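Local coordinates for protein mannitol dehydrogenase (Pseudomonas fluorescens, PDB 1LJ8) that binds NAD and, as a long-chain dehydrogenase, probably catalyses the reversible oxidation of mannitol to fructose, at residues A[83-89]-A[254-260]; A[234-240]-A[367-373]. All blocks are in the same frame, centred on the assembly; numbering follows the deposited sequence.

In the fold
Contact 1 lies at one edge of the central sheet of the Rossmann domain, which binds NAD, and contact 2 joins that domain to the C-terminal domain; their centres are 11 Å apart. The two meet directly. Helix 238-248, which begins in contact 2, is followed in the chain by strand 256-258 of contact 1, and Thr236 OG1 lies 2.6 Å from Pro255 O, a probable hydrogen bond. Ile367 CD1 packs 3.3 Å from Cys258 C, while Pro234 CD sits 3.4 Å from Val257 O. Both contacts border the cofactor: the side chain of Trp254 is about 5 Å from NAD, and Arg373 of contact 2 belongs to the NAD pocket.

Contact 1 (A[83-89]-A[254-260]); sequences FTLYELG and WPVVCEP
Strands 83-87 and 256-258 run parallel, their axes 4.8 Å apart at 21°, with Leu85, Tyr86 and Glu87 bridged to Val256, Val257 and Cys258. The pair closes one edge of the mixed sheet of the Rossmann domain, where 256-258 is the outermost strand and 96-107 flanks 83-87 on its other side. Val256 N donates to Thr84 O (2.8 Å) and Val256 O accepts from Tyr86 N (2.9 Å). Cys258 repeats the pattern, Cys258 N reaching Tyr86 O over a longer 3.3 Å and its O accepting from Leu88 N.

On the sheet face carrying Leu85, Val256 and Cys258, the leucine side chain lies alongside that of Val256, pointing the same way. Leu85 CG, anti to the backbone N (chi1 -177°), comes 3.9 Å from Cys258 SG and also touches Val256 CG1. Shortening Leu85 to an alanine is likely to open a gap beside Cys258 SG and to take from Val256 CG1 part of its apolar cover. Val256 CG1 also meets the edge of the Phe83 ring, 3.8 Å from Phe83 CE1. Also on this face, Glu87 turns its carboxylate to Arg231, with which OE2 forms a salt bridge.

Across the sheet, Val257 packs against two side chains of the neighbouring strand and its extension, touching Tyr86 CD2 through CG1 and Leu88 CD1 through CB. Helix 238-248 lies over this side, reached by both Tyr86 and Leu88. The leucine also covers its neighbour: Leu88 CD2 rests 3.7 Å above the Tyr86 ring plane, displaced toward the rim.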
ATOM      1  N   PHE A  83      -5.254  -9.811  17.580  1.00 12.91           N
ATOM      2  CA  PHE A  83      -5.102  -8.360  17.558  1.00 11.19           C
ATOM      3  C   PHE A  83      -6.497  -7.800  17.366  1.00 10.61           C
ATOM      4  O   PHE A  83      -7.378  -8.509  16.856  1.00 11.56           O
ATOM      5  CB  PHE A  83      -4.141  -7.870  16.452  1.00 10.94           C
ATOM      6  CG  PHE A  83      -4.560  -8.226  15.050  1.00 11.55           C
ATOM      7  CD1 PHE A  83      -5.366  -7.336  14.311  1.00 11.82           C
ATOM      8  CD2 PHE A  83      -4.189  -9.440  14.488  1.00 12.44           C
ATOM      9  CE1 PHE A  83      -5.803  -7.672  13.014  1.00 11.31           C
ATOM     10  CE2 PHE A  83      -4.612  -9.802  13.189  1.00 11.42           C
ATOM     11  CZ  PHE A  83      -5.433  -8.911  12.438  1.00 10.07           C
ATOM     12  N   THR A  84      -6.674  -6.545  17.758  1.00 10.72           N
ATOM     13  CA  THR A  84      -7.976  -5.901  17.657  1.00 10.70           C
ATOM     14  C   THR A  84      -8.070  -5.094  16.359  1.00 11.45           C
ATOM     15  O   THR A  84      -7.153  -4.316  16.019  1.00 11.89           O
ATOM     16  CB  THR A  84      -8.193  -4.883  18.826  1.00 10.69           C
ATOM     17  OG1 THR A  84      -7.842  -5.500  20.091  1.00 11.94           O
ATOM     18  CG2 THR A  84      -9.644  -4.436  18.895  1.00 12.58           C
ATOM     19  N   LEU A  85      -9.192  -5.262  15.677  1.00 11.66           N
ATOM     20  CA  LEU A  85      -9.509  -4.464  14.498  1.00 11.73           C
ATOM     21  C   LEU A  85     -10.461  -3.397  15.074  1.00 13.15           C
ATOM     22  O   LEU A  85     -11.538  -3.725  15.588  1.00 13.77           O
ATOM     23  CB  LEU A  85     -10.191  -5.305  13.448  1.00 12.02           C
ATOM     24  CG  LEU A  85     -10.455  -4.444  12.189  1.00 14.66           C
ATOM     25  CD1 LEU A  85     -10.086  -5.199  10.936  1.00 16.08           C
ATOM     26  CD2 LEU A  85     -11.899  -4.074  12.184  1.00 18.20           C
ATOM     27  N   TYR A  86     -10.067  -2.134  14.992  1.00 14.05           N
ATOM     28  CA  TYR A  86     -10.836  -1.038  15.595  1.00 13.75           C
ATOM     29  C   TYR A  86     -11.272  -0.108  14.471  1.00 15.04           C
ATOM     30  O   TYR A  86     -10.472   0.710  13.988  1.00 14.26           O
ATOM     31  CB  TYR A  86      -9.906  -0.338  16.586  1.00 14.72           C
ATOM     32  CG  TYR A  86     -10.483   0.792  17.438  1.00 15.59           C
ATOM     33  CD1 TYR A  86     -11.853   0.920  17.632  1.00 16.99           C
ATOM     34  CD2 TYR A  86      -9.633   1.689  18.085  1.00 16.02           C
ATOM     35  CE1 TYR A  86     -12.387   1.960  18.494  1.00 17.83           C
ATOM     36  CE2 TYR A  86     -10.145   2.704  18.937  1.00 17.43           C
ATOM     37  CZ  TYR A  86     -11.517   2.813  19.126  1.00 17.62           C
ATOM     38  OH  TYR A  86     -12.016   3.776  19.991  1.00 20.14           O
ATOM     39  N   GLU A  87     -12.540  -0.228  14.073  1.00 14.32           N
ATOM     40  CA  GLU A  87     -13.082   0.600  12.988  1.00 16.19           C
ATOM     41  C   GLU A  87     -13.433   1.981  13.513  1.00 17.25           C
ATOM     42  O   GLU A  87     -14.011   2.106  14.577  1.00 16.40           O
ATOM     43  CB  GLU A  87     -14.340  -0.061  12.371  1.00 16.88           C
ATOM     44  CG  GLU A  87     -14.067  -1.409  11.651  1.00 19.30           C
ATOM     45  CD  GLU A  87     -15.330  -2.047  11.101  1.00 21.30           C
ATOM     46  OE1 GLU A  87     -16.429  -1.638  11.562  1.00 22.43           O
ATOM     47  OE2 GLU A  87     -15.218  -2.968  10.237  1.00 21.71           O
ATOM     48  N   LEU A  88     -13.042   3.025  12.785  1.00 18.05           N
ATOM     49  CA  LEU A  88     -13.320   4.397  13.216  1.00 17.92           C
ATOM     50  C   LEU A  88     -14.011   5.152  12.080  1.00 18.64           C
ATOM     51  O   LEU A  88     -13.515   5.170  10.969  1.00 17.56           O
ATOM     52  CB  LEU A  88     -12.014   5.087  13.589  1.00 16.83           C
ATOM     53  CG  LEU A  88     -11.206   4.462  14.737  1.00 19.24           C
ATOM     54  CD1 LEU A  88      -9.749   4.990  14.703  1.00 18.09           C
ATOM     55  CD2 LEU A  88     -11.888   4.791  16.046  1.00 19.67           C
ATOM     56  N   GLY A  89     -15.176   5.734  12.361  1.00 20.02           N
ATOM     57  CA  GLY A  89     -15.907   6.474  11.331  1.00 20.48           C
ATOM     58  C   GLY A  89     -16.904   7.460  11.970  1.00 24.33           C
ATOM     59  O   GLY A  89     -17.204   7.329  13.155  1.00 22.76           O
ATOM     60  N   TRP A 254      -0.719  -3.668  19.785  1.00 12.62           N
ATOM     61  CA  TRP A 254      -0.684  -3.232  18.362  1.00 13.24           C
ATOM     62  C   TRP A 254      -1.982  -3.537  17.645  1.00 11.93           C
ATOM     63  O   TRP A 254      -2.090  -4.455  16.821  1.00 12.45           O
ATOM     64  CB  TRP A 254       0.503  -3.925  17.636  1.00 13.32           C
ATOM     65  CG  TRP A 254       0.831  -3.400  16.230  1.00 14.14           C
ATOM     66  CD1 TRP A 254       0.842  -2.099  15.814  1.00 15.09           C
ATOM     67  CD2 TRP A 254       1.150  -4.196  15.089  1.00 14.34           C
ATOM     68  NE1 TRP A 254       1.141  -2.044  14.459  1.00 15.89           N
ATOM     69  CE2 TRP A 254       1.331  -3.321  14.001  1.00 14.76           C
ATOM     70  CE3 TRP A 254       1.284  -5.579  14.881  1.00 15.37           C
ATOM     71  CZ2 TRP A 254       1.644  -3.787  12.705  1.00 14.76           C
ATOM     72  CZ3 TRP A 254       1.581  -6.043  13.605  1.00 15.94           C
ATOM     73  CH2 TRP A 254       1.756  -5.147  12.534  1.00 15.07           C
ATOM     74  N   PRO A 255      -3.013  -2.773  17.976  1.00 12.38           N
ATOM     75  CA  PRO A 255      -4.278  -3.017  17.285  1.00 11.65           C
ATOM     76  C   PRO A 255      -4.152  -2.437  15.861  1.00 11.84           C
ATOM     77  O   PRO A 255      -3.166  -1.755  15.560  1.00 12.43           O
ATOM     78  CB  PRO A 255      -5.287  -2.224  18.112  1.00 12.35           C
ATOM     79  CG  PRO A 255      -4.471  -1.024  18.627  1.00 11.32           C
ATOM     80  CD  PRO A 255      -3.096  -1.679  18.962  1.00 12.38           C
ATOM     81  N   VAL A 256      -5.104  -2.736  14.985  1.00 11.01           N
ATOM     82  CA  VAL A 256      -5.089  -2.121  13.641  1.00  9.75           C
ATOM     83  C   VAL A 256      -6.335  -1.219  13.602  1.00 13.21           C
ATOM     84  O   VAL A 256      -7.406  -1.620  14.069  1.00 12.89           O
ATOM     85  CB  VAL A 256      -5.125  -3.141  12.480  1.00 10.52           C
ATOM     86  CG1 VAL A 256      -6.449  -3.976  12.461  1.00 11.85           C
ATOM     87  CG2 VAL A 256      -4.970  -2.364  11.114  1.00  9.71           C
ATOM     88  N   VAL A 257      -6.166   0.019  13.135  1.00 11.93           N
ATOM     89  CA  VAL A 257      -7.313   0.930  13.041  1.00 12.75           C
ATOM     90  C   VAL A 257      -7.616   1.111  11.549  1.00 12.84           C
ATOM     91  O   VAL A 257      -6.690   1.094  10.714  1.00 11.44           O
ATOM     92  CB  VAL A 257      -7.016   2.331  13.687  1.00 15.79           C
ATOM     93  CG1 VAL A 257      -6.941   2.177  15.224  1.00 15.24           C
ATOM     94  CG2 VAL A 257      -5.734   2.921  13.154  1.00 18.18           C
ATOM     95  N   CYS A 258      -8.892   1.306  11.210  1.00 12.93           N
ATOM     96  CA  CYS A 258      -9.247   1.415   9.783  1.00 12.10           C
ATOM     97  C   CYS A 258     -10.648   1.978   9.670  1.00 13.95           C
ATOM     98  O   CYS A 258     -11.395   2.011  10.657  1.00 12.66           O
ATOM     99  CB  CYS A 258      -9.229   0.009   9.131  1.00 11.22           C
ATOM    100  SG  CYS A 258     -10.273  -1.259   9.972  1.00 14.33           S
ATOM    101  N   GLU A 259     -10.985   2.476   8.477  1.00 13.40           N
ATOM    102  CA  GLU A 259     -12.321   3.007   8.238  1.00 14.18           C
ATOM    103  C   GLU A 259     -13.316   1.863   8.094  1.00 13.24           C
ATOM    104  O   GLU A 259     -12.946   0.736   7.870  1.00 13.96           O
ATOM    105  CB  GLU A 259     -12.344   3.826   6.940  1.00 12.10           C
ATOM    106  CG  GLU A 259     -11.963   2.984   5.754  1.00 13.34           C
ATOM    107  CD  GLU A 259     -12.109   3.678   4.397  1.00 15.68           C
ATOM    108  OE1 GLU A 259     -11.425   3.216   3.467  1.00 13.49           O
ATOM    109  OE2 GLU A 259     -12.912   4.638   4.229  1.00 14.54           O
ATOM    110  N   PRO A 260     -14.611   2.166   8.204  1.00 14.27           N
ATOM    111  CA  PRO A 260     -15.661   1.144   8.068  1.00 15.58           C
ATOM    112  C   PRO A 260     -15.705   0.575   6.653  1.00 13.03           C
ATOM    113  O   PRO A 260     -15.915  -0.624   6.460  1.00 15.00           O
ATOM    114  CB  PRO A 260     -16.977   1.910   8.383  1.00 16.81           C
ATOM    115  CG  PRO A 260     -16.542   3.138   9.101  1.00 18.04           C
ATOM    116  CD  PRO A 260     -15.137   3.461   8.659  1.00 16.88           C
TER
HETATM  117  O   HOH W   1     -17.329  -2.269   7.961  1.00 31.59           O

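Contact 2 (A[234-240]-A[367-373]); sequences PMTSTAH and IADQLER. With NAD (nicotinamide-adenine-dinucleotide), chain B.
Two hydrogen bonds join the Gln370 amide to the backbone of Met235, a selenomethionine in this crystal. Met235 N donates to Gln370 OE1 (2.9 Å) in the carbonyl plane, on a lone pair, and Gln370 NE2 returns a 2.8 Å bond to Met235 O, which lies close to the amide plane. A bend in the glutamine chain (chi2 94°) brings the amide to both groups, and the paired bonds fix its rotation. A third bond runs from His240 NE2 to Ala368 O, 3.2 Å away at the ring edge; the oxygen lies in the imidazole plane, but the donor stands above the carbonyl plane. The backbone carrying that ring is capped at the helix start by Ser237 OG, which accepts from His240 N.

Van der Waals packing accompanies these bonds. Pro234 CG packs 3.6 Å from Ile367 CG1, the two side chains crossing at about a right angle. The Met235 chain turns about its CG-SE bond (chi3 -70°) and returns Met235 CE to within 3.8 Å of Gln370 CD, while the Met235 and Arg373 side chains run past each other in opposite directions, CG against CG.

The salt bridge lies within segment 367-373: Arg373 meets the Asp369 carboxylate with NE to OD1 and NH2 to OD2, both oxygens in the guanidinium plane and using syn lone pairs. Pinned by its carboxylate partner, the guanidinium presents a face to NAD O7N, and Arg373 NH1 comes 3.2 Å from NAD N7N. This is the nicotinamide end of a dinucleotide pocket at the junction of two domains, with Thr233 and Asn191 from the Rossmann side and Arg373 from the C-terminal side.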
ATOM      1  N   PRO A 234      -4.798   3.734   8.781  1.00 11.14           N
ATOM      2  CA  PRO A 234      -3.756   4.602   9.351  1.00 11.02           C
ATOM      3  C   PRO A 234      -2.690   3.768  10.124  1.00 12.13           C
ATOM      4  O   PRO A 234      -2.893   2.564  10.380  1.00 10.97           O
ATOM      5  CB  PRO A 234      -4.531   5.463  10.363  1.00 12.13           C
ATOM      6  CG  PRO A 234      -5.971   5.490   9.789  1.00 12.05           C
ATOM      7  CD  PRO A 234      -6.164   4.084   9.272  1.00 10.88           C
HETATM    8  N   MSE A 235      -1.613   4.450  10.524  1.00 11.63           N
HETATM    9  CA  MSE A 235      -0.588   3.844  11.380  1.00 14.65           C
HETATM   10  C   MSE A 235      -1.174   3.819  12.785  1.00 13.83           C
HETATM   11  O   MSE A 235      -1.975   4.696  13.155  1.00 15.29           O
HETATM   12  CB  MSE A 235       0.702   4.692  11.402  1.00 14.99           C
HETATM   13  CG  MSE A 235       1.250   4.965  10.018  1.00 19.39           C
HETATM   14 SE   MSE A 235       2.940   5.938  10.222  1.00 31.17          SE
HETATM   15  CE  MSE A 235       2.203   7.642  10.878  1.00 20.76           C
ATOM     16  N   THR A 236      -0.839   2.791  13.557  1.00 12.98           N
ATOM     17  CA  THR A 236      -1.347   2.728  14.909  1.00 14.44           C
ATOM     18  C   THR A 236      -0.415   3.581  15.770  1.00 16.98           C
ATOM     19  O   THR A 236       0.611   3.147  16.222  1.00 16.54           O
ATOM     20  CB  THR A 236      -1.375   1.280  15.418  1.00 16.05           C
ATOM     21  OG1 THR A 236      -2.395   0.573  14.677  1.00 16.73           O
ATOM     22  CG2 THR A 236      -1.706   1.228  16.946  1.00 16.23           C
ATOM     23  N   SER A 237      -0.800   4.823  15.971  1.00 18.27           N
ATOM     24  CA  SER A 237      -0.007   5.728  16.813  1.00 18.87           C
ATOM     25  C   SER A 237      -0.396   5.437  18.282  1.00 18.89           C
ATOM     26  O   SER A 237      -1.336   4.684  18.594  1.00 18.26           O
ATOM     27  CB  SER A 237      -0.398   7.151  16.449  1.00 18.35           C
ATOM     28  OG  SER A 237      -1.772   7.283  16.788  1.00 18.91           O
ATOM     29  N   THR A 238       0.340   6.032  19.214  1.00 18.68           N
ATOM     30  CA  THR A 238      -0.001   5.834  20.599  1.00 17.56           C
ATOM     31  C   THR A 238      -1.416   6.303  20.884  1.00 17.40           C
ATOM     32  O   THR A 238      -2.149   5.675  21.636  1.00 17.22           O
ATOM     33  CB  THR A 238       0.984   6.601  21.497  1.00 17.63           C
ATOM     34  OG1 THR A 238       2.271   6.034  21.308  1.00 17.99           O
ATOM     35  CG2 THR A 238       0.594   6.490  22.953  1.00 17.03           C
ATOM     36  N   ALA A 239      -1.805   7.428  20.301  1.00 16.66           N
ATOM     37  CA  ALA A 239      -3.149   7.927  20.553  1.00 16.72           C
ATOM     38  C   ALA A 239      -4.207   6.918  20.086  1.00 17.63           C
ATOM     39  O   ALA A 239      -5.207   6.701  20.771  1.00 18.40           O
ATOM     40  CB  ALA A 239      -3.347   9.264  19.827  1.00 18.64           C
ATOM     41  N   HIS A 240      -3.991   6.323  18.911  1.00 19.18           N
ATOM     42  CA  HIS A 240      -4.967   5.319  18.422  1.00 19.68           C
ATOM     43  C   HIS A 240      -5.056   4.156  19.413  1.00 19.16           C
ATOM     44  O   HIS A 240      -6.138   3.682  19.770  1.00 18.78           O
ATOM     45  CB  HIS A 240      -4.535   4.846  17.027  1.00 18.93           C
ATOM     46  CG  HIS A 240      -5.035   5.729  15.920  1.00 19.13           C
ATOM     47  ND1 HIS A 240      -6.384   5.879  15.663  1.00 17.80           N
ATOM     48  CD2 HIS A 240      -4.393   6.487  14.996  1.00 17.38           C
ATOM     49  CE1 HIS A 240      -6.552   6.686  14.629  1.00 16.93           C
ATOM     50  NE2 HIS A 240      -5.364   7.076  14.207  1.00 17.18           N
ATOM     51  N   ILE A 367     -11.348   8.701  12.012  1.00 17.99           N
ATOM     52  CA  ILE A 367     -10.225   7.819  11.640  1.00 18.47           C
ATOM     53  C   ILE A 367      -8.846   8.402  11.901  1.00 17.05           C
ATOM     54  O   ILE A 367      -7.890   7.674  12.205  1.00 18.02           O
ATOM     55  CB  ILE A 367     -10.391   7.364  10.147  1.00 18.16           C
ATOM     56  CG1 ILE A 367      -9.479   6.163   9.772  1.00 19.34           C
ATOM     57  CG2 ILE A 367     -10.107   8.555   9.244  1.00 17.34           C
ATOM     58  CD1 ILE A 367      -9.654   4.924  10.650  1.00 19.08           C
ATOM     59  N   ALA A 368      -8.698   9.708  11.767  1.00 17.40           N
ATOM     60  CA  ALA A 368      -7.420  10.342  12.031  1.00 15.72           C
ATOM     61  C   ALA A 368      -6.228   9.694  11.282  1.00 15.84           C
ATOM     62  O   ALA A 368      -5.221   9.267  11.862  1.00 17.12           O
ATOM     63  CB  ALA A 368      -7.161  10.383  13.570  1.00 17.43           C
ATOM     64  N   ASP A 369      -6.348   9.669   9.963  1.00 14.89           N
ATOM     65  CA  ASP A 369      -5.298   9.117   9.117  1.00 13.09           C
ATOM     66  C   ASP A 369      -4.196  10.156   8.955  1.00 13.29           C
ATOM     67  O   ASP A 369      -4.436  11.323   8.627  1.00 13.73           O
ATOM     68  CB  ASP A 369      -5.905   8.712   7.765  1.00 12.77           C
ATOM     69  CG  ASP A 369      -4.909   7.956   6.896  1.00 14.39           C
ATOM     70  OD1 ASP A 369      -3.931   7.473   7.486  1.00 13.04           O
ATOM     71  OD2 ASP A 369      -5.117   7.863   5.661  1.00 13.10           O
ATOM     72  N   GLN A 370      -2.976   9.738   9.197  1.00 13.22           N
ATOM     73  CA  GLN A 370      -1.851  10.659   9.223  1.00 14.96           C
ATOM     74  C   GLN A 370      -1.242  11.111   7.917  1.00 14.99           C
ATOM     75  O   GLN A 370      -0.908  10.278   7.090  1.00 11.94           O
ATOM     76  CB  GLN A 370      -0.715  10.047  10.054  1.00 16.29           C
ATOM     77  CG  GLN A 370      -1.175   9.511  11.408  1.00 15.52           C
ATOM     78  CD  GLN A 370      -1.499   8.008  11.366  1.00 16.08           C
ATOM     79  OE1 GLN A 370      -1.498   7.374  10.310  1.00 14.06           O
ATOM     80  NE2 GLN A 370      -1.774   7.440  12.555  1.00 16.64           N
ATOM     81  N   LEU A 371      -1.082  12.425   7.732  1.00 12.44           N
ATOM     82  CA  LEU A 371      -0.418  12.878   6.543  1.00 12.36           C
ATOM     83  C   LEU A 371       1.016  12.326   6.523  1.00 11.93           C
ATOM     84  O   LEU A 371       1.567  12.086   5.446  1.00 13.23           O
ATOM     85  CB  LEU A 371      -0.410  14.435   6.420  1.00 12.90           C
ATOM     86  CG  LEU A 371      -1.810  15.051   6.215  1.00 11.84           C
ATOM     87  CD1 LEU A 371      -1.614  16.555   5.891  1.00 11.70           C
ATOM     88  CD2 LEU A 371      -2.595  14.308   5.073  1.00 12.37           C
ATOM     89  N   GLU A 372       1.627  12.067   7.681  1.00 12.23           N
ATOM     90  CA  GLU A 372       2.971  11.491   7.634  1.00 12.44           C
ATOM     91  C   GLU A 372       2.961  10.107   6.939  1.00 13.80           C
ATOM     92  O   GLU A 372       3.920   9.745   6.248  1.00 14.07           O
ATOM     93  CB  GLU A 372       3.550  11.332   9.029  1.00 14.76           C
ATOM     94  CG  GLU A 372       5.019  10.927   8.941  1.00 17.98           C
ATOM     95  CD  GLU A 372       5.802  11.119  10.238  1.00 22.43           C
ATOM     96  OE1 GLU A 372       5.567  12.110  10.966  1.00 23.89           O
ATOM     97  OE2 GLU A 372       6.681  10.278  10.506  1.00 22.28           O
ATOM     98  N   ARG A 373       1.867   9.362   7.136  1.00 11.85           N
ATOM     99  CA  ARG A 373       1.721   8.062   6.485  1.00 11.17           C
ATOM    100  C   ARG A 373       1.497   8.294   4.997  1.00 10.69           C
ATOM    101  O   ARG A 373       2.158   7.704   4.160  1.00 11.60           O
ATOM    102  CB  ARG A 373       0.497   7.299   7.038  1.00 11.15           C
ATOM    103  CG  ARG A 373       0.334   5.900   6.443  1.00 12.56           C
ATOM    104  CD  ARG A 373      -1.008   5.254   6.855  1.00 11.65           C
ATOM    105  NE  ARG A 373      -2.098   5.859   6.101  1.00 13.31           N
ATOM    106  CZ  ARG A 373      -2.354   5.569   4.826  1.00 13.05           C
ATOM    107  NH1 ARG A 373      -1.599   4.686   4.142  1.00 12.49           N
ATOM    108  NH2 ARG A 373      -3.390   6.150   4.231  1.00 15.00           N
TER
HETATM  109  PA  NAD B1500       3.036  -0.691   7.118  1.00 13.45           P
HETATM  110  O1A NAD B1500       4.063   0.317   7.189  1.00 14.98           O
HETATM  111  O2A NAD B1500       2.126  -1.008   8.255  1.00 12.44           O
HETATM  112  O5B NAD B1500       3.674  -2.099   6.718  1.00 14.96           O
HETATM  113  C5B NAD B1500       4.509  -2.202   5.524  1.00 16.33           C
HETATM  114  C4B NAD B1500       4.991  -3.662   5.644  1.00 17.10           C
HETATM  115  O4B NAD B1500       5.826  -3.932   4.442  1.00 17.37           O
HETATM  116  C3B NAD B1500       5.994  -3.962   6.814  1.00 16.09           C
HETATM  117  O3B NAD B1500       5.715  -5.306   7.246  1.00 16.04           O
HETATM  118  C2B NAD B1500       7.367  -3.807   6.143  1.00 18.74           C
HETATM  119  O2B NAD B1500       8.405  -4.495   6.829  1.00 20.22           O
HETATM  120  C1B NAD B1500       7.100  -4.456   4.798  1.00 16.89           C
HETATM  121  N9A NAD B1500       8.012  -4.108   3.754  1.00 16.81           N
HETATM  122  C8A NAD B1500       8.482  -2.884   3.323  1.00 16.37           C
HETATM  123  N7A NAD B1500       9.289  -2.990   2.291  1.00 16.65           N
HETATM  124  C5A NAD B1500       9.341  -4.354   2.043  1.00 16.72           C
HETATM  125  C6A NAD B1500      10.038  -5.044   1.045  1.00 15.10           C
HETATM  126  N6A NAD B1500      10.798  -4.493   0.098  1.00 17.97           N
HETATM  127  N1A NAD B1500       9.935  -6.428   1.025  1.00 15.92           N
HETATM  128  C2A NAD B1500       9.158  -7.112   1.958  1.00 17.07           C
HETATM  129  N3A NAD B1500       8.441  -6.446   2.945  1.00 18.60           N
HETATM  130  C4A NAD B1500       8.577  -5.055   2.938  1.00 17.29           C
HETATM  131  O3  NAD B1500       2.175  -0.329   5.835  1.00 12.18           O
HETATM  132  PN  NAD B1500       0.649  -0.655   5.450  1.00 12.57           P
HETATM  133  O1N NAD B1500      -0.199   0.464   5.872  1.00 13.89           O
HETATM  134  O2N NAD B1500       0.341  -1.985   5.985  1.00 13.14           O
HETATM  135  O5D NAD B1500       0.682  -0.615   3.874  1.00 11.96           O
HETATM  136  C5D NAD B1500       1.428  -1.627   3.211  1.00 11.80           C
HETATM  137  C4D NAD B1500       0.981  -1.598   1.815  1.00 12.93           C
HETATM  138  O4D NAD B1500      -0.365  -2.076   1.616  1.00 12.22           O
HETATM  139  C3D NAD B1500       1.059  -0.237   1.034  1.00 13.01           C
HETATM  140  O3D NAD B1500       2.389   0.094   0.650  1.00 11.71           O
HETATM  141  C2D NAD B1500       0.061  -0.423  -0.091  1.00 11.01           C
HETATM  142  O2D NAD B1500       0.670  -1.009  -1.234  1.00 10.34           O
HETATM  143  C1D NAD B1500      -1.014  -1.344   0.539  1.00 12.25           C
HETATM  144  N1N NAD B1500      -2.213  -0.637   1.028  1.00 11.57           N
HETATM  145  C2N NAD B1500      -2.273   0.140   2.200  1.00 10.99           C
HETATM  146  C3N NAD B1500      -3.439   0.810   2.467  1.00 13.12           C
HETATM  147  C7N NAD B1500      -3.507   1.694   3.726  1.00 13.05           C
HETATM  148  O7N NAD B1500      -4.489   2.444   3.833  1.00 10.18           O
HETATM  149  N7N NAD B1500      -2.528   1.711   4.606  1.00 10.98           N
HETATM  150  C4N NAD B1500      -4.593   0.739   1.545  1.00 13.42           C
HETATM  151  C5N NAD B1500      -4.490  -0.092   0.388  1.00 12.27           C
HETATM  152  C6N NAD B1500      -3.290  -0.801   0.101  1.00 10.18           C